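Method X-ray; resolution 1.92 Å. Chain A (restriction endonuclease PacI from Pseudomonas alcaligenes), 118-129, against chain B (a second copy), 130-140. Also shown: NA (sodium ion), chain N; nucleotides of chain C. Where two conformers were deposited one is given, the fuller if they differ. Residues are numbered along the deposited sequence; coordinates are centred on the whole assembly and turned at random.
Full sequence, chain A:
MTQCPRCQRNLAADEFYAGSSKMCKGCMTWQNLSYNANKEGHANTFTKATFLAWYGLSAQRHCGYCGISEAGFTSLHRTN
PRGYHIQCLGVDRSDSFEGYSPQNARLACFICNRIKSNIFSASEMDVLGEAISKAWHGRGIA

Chain A (118-129) NIFSASEMDVLG
Chain B, residues 130-140: EAISKAWHGRG

One carboxylate serves both its own helix start and the other copy. Glu124(A), in the first turn of its helix with chi1 m, chi2 t and chi3 -10°, is tied to the residue before that helix: Ser121(A) OG, with chi1 p, accepts from Glu124(A) N at 2.9 Å and caps the helix; Ser121(A) N donates back to Glu124(A) OE1 at 3.0 Å. The same carboxylate meets Arg139(B) from the second copy in a salt bridge, Arg139(B) NH2 to Glu124(A) OE1 and Arg139(B) NE to Glu124(A) OE2, both 2.8 Å and nearly linear. Arg139(B) NH2 also donates to Ile119(A) O at 2.9 Å, so the guanidinium binds the capping loop as well as the acid.

The frame is a near-antiparallel helix pair. Residues 122-129 of chain A are helical, preceded by an extended Phe120(A) and Ser121(A) (phi/psi -103/145 and -70/165); chain B enters the stretch already helical. The axes cross at 156° and approach to 8.6 Å. The register sets Glu124(A) against Ala135(B), CA to CA 5.7 Å, and Leu128(A) against Ala131(B), CA to CA 5.2 Å. Both alanines point toward chain A, and their small side chains suit this spacing: Ala131(B) CB lies 3.8 Å from Leu128(A) CA and 3.6 Å from Val127(A) O, and Ala135(B) CB sits 3.7 Å from Glu124(A) CG.

Apolar groups pack around this seam. Leu128(A), chi1 m and chi2 p, starts sideways but brings CD2 to 3.9 Å from Ile132(B) CG1 (Ile132(B) is m, t). Phe120(A), chi1 m and chi2 102°, is buried; its CZ reaches Ile132(B) CG2 at 4.1 Å, and Ala135(B) CB meets the ring edge, 4.1 Å from CE2. Trp136(B), chi1 m and chi2 151°, leaves its backbone pointing away, yet its CH2 returns to 3.9 Å from Phe120(A) CE2. These rings are slid apart, planes at 29°, and barely overlap. At the exposed margin, Val127(A) CG1, chi1 t, lies 4.0 Å from Lys134(B) CD, pairing a methyl with the aliphatic part of an extended lysine (chi1 m, chi2 to chi4 t).

Two waters bridge the chains, one between backbone carbonyls, the other from the Glu124(A) carboxylate to a carbonyl: water 1 donates to Glu124(A) O and Ala131(B) O, each 3.0 Å away, and water 2 to Glu124(A) OE2 (2.9 Å) and Ala135(B) O (2.5 Å). Sodium NA binds Val127(A) O at 2.9 Å and water 3, which accepts from Lys134(B) NZ at 2.8 Å.

Arg139(B) reaches across in an m, t, t rotamer with chi4 -176°. Just beyond it, Gly140(B) is the first residue to leave helical phi/psi, in a Schellman motif, its phi of 85° suited to glycine. Together the stretches bury 467 Å².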

# COMPACT_ATOMS: atom_id res chain seq x y z
N ASN A 118 2.86 -7.51 -3.61
CA ASN A 118 3.89 -8.49 -3.92
C ASN A 118 5.28 -7.89 -3.74
O ASN A 118 6.26 -8.37 -4.30
CB ASN A 118 3.73 -9.06 -5.34
CG ASN A 118 4.02 -8.04 -6.43
OD1 ASN A 118 4.02 -6.82 -6.19
ND2 ASN A 118 4.22 -8.52 -7.66
N ILE A 119 5.36 -6.86 -2.92
CA ILE A 119 6.61 -6.15 -2.68
C ILE A 119 7.41 -6.81 -1.56
O ILE A 119 8.59 -7.15 -1.75
CB ILE A 119 6.32 -4.68 -2.27
CG1 ILE A 119 5.63 -3.93 -3.40
CG2 ILE A 119 7.61 -3.94 -1.89
CD1 ILE A 119 5.03 -2.57 -2.97
N PHE A 120 6.77 -7.01 -0.41
CA PHE A 120 7.48 -7.42 0.83
C PHE A 120 7.30 -8.90 1.13
O PHE A 120 6.23 -9.46 0.89
CB PHE A 120 6.97 -6.58 2.03
CG PHE A 120 7.22 -5.09 1.88
CD1 PHE A 120 6.19 -4.23 1.52
CD2 PHE A 120 8.50 -4.57 2.04
CE1 PHE A 120 6.41 -2.86 1.35
CE2 PHE A 120 8.75 -3.20 1.87
CZ PHE A 120 7.70 -2.33 1.52
N SER A 121 8.33 -9.54 1.68
CA SER A 121 8.16 -10.89 2.22
C SER A 121 7.32 -10.84 3.49
O SER A 121 7.11 -9.75 4.07
CB SER A 121 9.51 -11.52 2.54
OG SER A 121 10.13 -10.83 3.61
N ALA A 122 6.84 -12.00 3.92
CA ALA A 122 6.10 -12.13 5.16
C ALA A 122 6.97 -11.63 6.31
O ALA A 122 6.50 -10.88 7.16
CB ALA A 122 5.66 -13.58 5.37
N SER A 123 8.25 -12.02 6.30
CA SER A 123 9.21 -11.57 7.30
C SER A 123 9.34 -10.04 7.32
O SER A 123 9.25 -9.42 8.38
CB SER A 123 10.58 -12.18 7.03
OG SER A 123 11.45 -11.83 8.07
N GLU A 124 9.54 -9.44 6.14
CA GLU A 124 9.58 -7.98 6.03
C GLU A 124 8.26 -7.38 6.51
O GLU A 124 8.25 -6.37 7.22
CB GLU A 124 9.88 -7.54 4.59
CG GLU A 124 11.36 -7.70 4.19
CD GLU A 124 11.60 -7.64 2.70
OE1 GLU A 124 10.62 -7.68 1.91
OE2 GLU A 124 12.78 -7.57 2.30
N MET A 125 7.15 -8.01 6.13
CA MET A 125 5.84 -7.48 6.49
C MET A 125 5.53 -7.61 8.00
O MET A 125 4.78 -6.79 8.57
CB MET A 125 4.72 -8.12 5.65
CG MET A 125 3.38 -7.37 5.79
SD MET A 125 3.42 -5.66 5.14
CE MET A 125 1.98 -4.92 5.96
N ASP A 126 6.08 -8.65 8.64
CA ASP A 126 6.01 -8.74 10.10
C ASP A 126 6.46 -7.43 10.73
O ASP A 126 5.82 -6.93 11.66
CB ASP A 126 6.89 -9.89 10.64
CG ASP A 126 6.24 -11.24 10.49
OD1 ASP A 126 5.00 -11.30 10.31
OD2 ASP A 126 6.97 -12.25 10.53
N VAL A 127 7.55 -6.89 10.20
CA VAL A 127 8.15 -5.66 10.69
C VAL A 127 7.26 -4.43 10.41
O VAL A 127 7.04 -3.61 11.31
CB VAL A 127 9.60 -5.48 10.15
CG1 VAL A 127 10.30 -4.33 10.87
CG2 VAL A 127 10.42 -6.76 10.38
N LEU A 128 6.77 -4.29 9.17
CA LEU A 128 5.79 -3.25 8.86
C LEU A 128 4.55 -3.37 9.75
O LEU A 128 4.02 -2.36 10.22
CB LEU A 128 5.36 -3.29 7.38
CG LEU A 128 6.29 -2.63 6.36
CD1 LEU A 128 7.61 -3.38 6.21
CD2 LEU A 128 5.61 -2.51 5.02
N GLY A 129 4.08 -4.60 9.95
CA GLY A 129 2.93 -4.86 10.82
C GLY A 129 3.04 -4.25 12.23
O GLY A 129 2.06 -3.66 12.72
N GLU B 130 10.45 3.66 8.93
CA GLU B 130 11.59 3.01 9.60
C GLU B 130 11.54 1.51 9.33
O GLU B 130 12.57 0.90 9.04
CB GLU B 130 11.65 3.31 11.11
CG GLU B 130 12.97 2.88 11.78
CD GLU B 130 13.02 3.14 13.29
OE1 GLU B 130 12.07 3.72 13.86
OE2 GLU B 130 14.04 2.77 13.92
N ALA B 131 10.33 0.92 9.38
CA ALA B 131 10.16 -0.52 9.13
C ALA B 131 10.49 -0.88 7.69
O ALA B 131 11.05 -1.94 7.43
CB ALA B 131 8.76 -0.96 9.49
N ILE B 132 10.10 -0.01 6.76
CA ILE B 132 10.42 -0.20 5.34
C ILE B 132 11.93 -0.06 5.10
O ILE B 132 12.50 -0.83 4.35
CB ILE B 132 9.61 0.80 4.45
CG1 ILE B 132 8.11 0.49 4.54
CG2 ILE B 132 10.07 0.73 2.99
CD1 ILE B 132 7.21 1.65 4.12
N SER B 133 12.54 0.96 5.71
CA SER B 133 14.01 1.14 5.72
C SER B 133 14.76 -0.13 6.16
O SER B 133 15.81 -0.46 5.61
CB SER B 133 14.42 2.34 6.58
OG SER B 133 15.82 2.60 6.53
N LYS B 134 14.21 -0.86 7.13
CA LYS B 134 14.84 -2.13 7.59
C LYS B 134 14.77 -3.19 6.51
O LYS B 134 15.73 -3.93 6.31
CB LYS B 134 14.22 -2.63 8.90
CG LYS B 134 14.50 -1.71 10.07
CD LYS B 134 13.57 -1.97 11.24
CE LYS B 134 14.14 -1.37 12.52
NZ LYS B 134 13.28 -1.69 13.69
N ALA B 135 13.64 -3.26 5.78
CA ALA B 135 13.56 -4.15 4.62
C ALA B 135 14.65 -3.85 3.58
O ALA B 135 15.31 -4.77 3.08
CB ALA B 135 12.17 -4.12 3.97
N TRP B 136 14.83 -2.56 3.26
CA TRP B 136 15.85 -2.17 2.27
C TRP B 136 17.25 -2.53 2.79
O TRP B 136 18.02 -3.20 2.07
CB TRP B 136 15.79 -0.68 1.94
CG TRP B 136 14.43 -0.12 1.43
CD1 TRP B 136 13.98 1.16 1.61
CD2 TRP B 136 13.40 -0.81 0.69
NE1 TRP B 136 12.74 1.31 1.03
CE2 TRP B 136 12.36 0.12 0.46
CE3 TRP B 136 13.26 -2.11 0.20
CZ2 TRP B 136 11.18 -0.21 -0.23
CZ3 TRP B 136 12.09 -2.45 -0.49
CH2 TRP B 136 11.06 -1.50 -0.70
N HIS B 137 17.57 -2.09 4.01
CA HIS B 137 18.88 -2.36 4.59
C HIS B 137 19.12 -3.87 4.68
O HIS B 137 20.26 -4.32 4.54
CB HIS B 137 19.02 -1.70 5.96
CG HIS B 137 19.11 -0.21 5.90
ND1 HIS B 137 18.62 0.61 6.89
CD2 HIS B 137 19.64 0.62 4.96
CE1 HIS B 137 18.84 1.87 6.57
NE2 HIS B 137 19.45 1.90 5.40
N GLY B 138 18.05 -4.63 4.90
CA GLY B 138 18.11 -6.09 4.89
C GLY B 138 18.42 -6.66 3.51
O GLY B 138 19.06 -7.71 3.40
N ARG B 139 17.99 -5.97 2.46
CA ARG B 139 18.28 -6.40 1.09
C ARG B 139 19.64 -5.89 0.56
O ARG B 139 20.04 -6.24 -0.56
CB ARG B 139 17.16 -5.95 0.15
CG ARG B 139 15.82 -6.63 0.43
CD ARG B 139 14.80 -6.22 -0.60
NE ARG B 139 13.44 -6.58 -0.22
CZ ARG B 139 12.39 -6.40 -1.02
NH1 ARG B 139 12.56 -5.86 -2.22
NH2 ARG B 139 11.17 -6.72 -0.61
N GLY B 140 20.30 -5.05 1.34
CA GLY B 140 21.56 -4.41 0.93
C GLY B 140 21.40 -3.13 0.10
O GLY B 140 22.31 -2.76 -0.64
NA NA N . 8.80 -2.34 13.29
P DA C 9 0.37 -5.70 -11.62
OP1 DA C 9 1.56 -6.24 -12.29
OP2 DA C 9 -0.99 -5.82 -12.19
O5' DA C 9 0.29 -6.35 -10.17
C5' DA C 9 1.43 -6.42 -9.29
C4' DA C 9 0.93 -6.80 -7.91
O4' DA C 9 0.17 -5.67 -7.40
C3' DA C 9 0.01 -8.03 -7.85
O3' DA C 9 0.46 -8.90 -6.81
C2' DA C 9 -1.37 -7.46 -7.49
C1' DA C 9 -0.98 -6.18 -6.75
N9 DA C 9 -1.99 -5.14 -6.75
C8 DA C 9 -2.96 -4.87 -7.67
N7 DA C 9 -3.70 -3.83 -7.34
C5 DA C 9 -3.20 -3.40 -6.12
C6 DA C 9 -3.56 -2.37 -5.23
N6 DA C 9 -4.57 -1.53 -5.47
N1 DA C 9 -2.85 -2.22 -4.07
C2 DA C 9 -1.84 -3.08 -3.83
N3 DA C 9 -1.41 -4.08 -4.62
C4 DA C 9 -2.15 -4.21 -5.74
O HOH W 1 10.83 -4.85 6.99
O HOH W 2 14.92 -7.02 4.15
O HOH W 3 10.94 -0.40 13.00
O HOH W 4 7.91 -0.54 15.03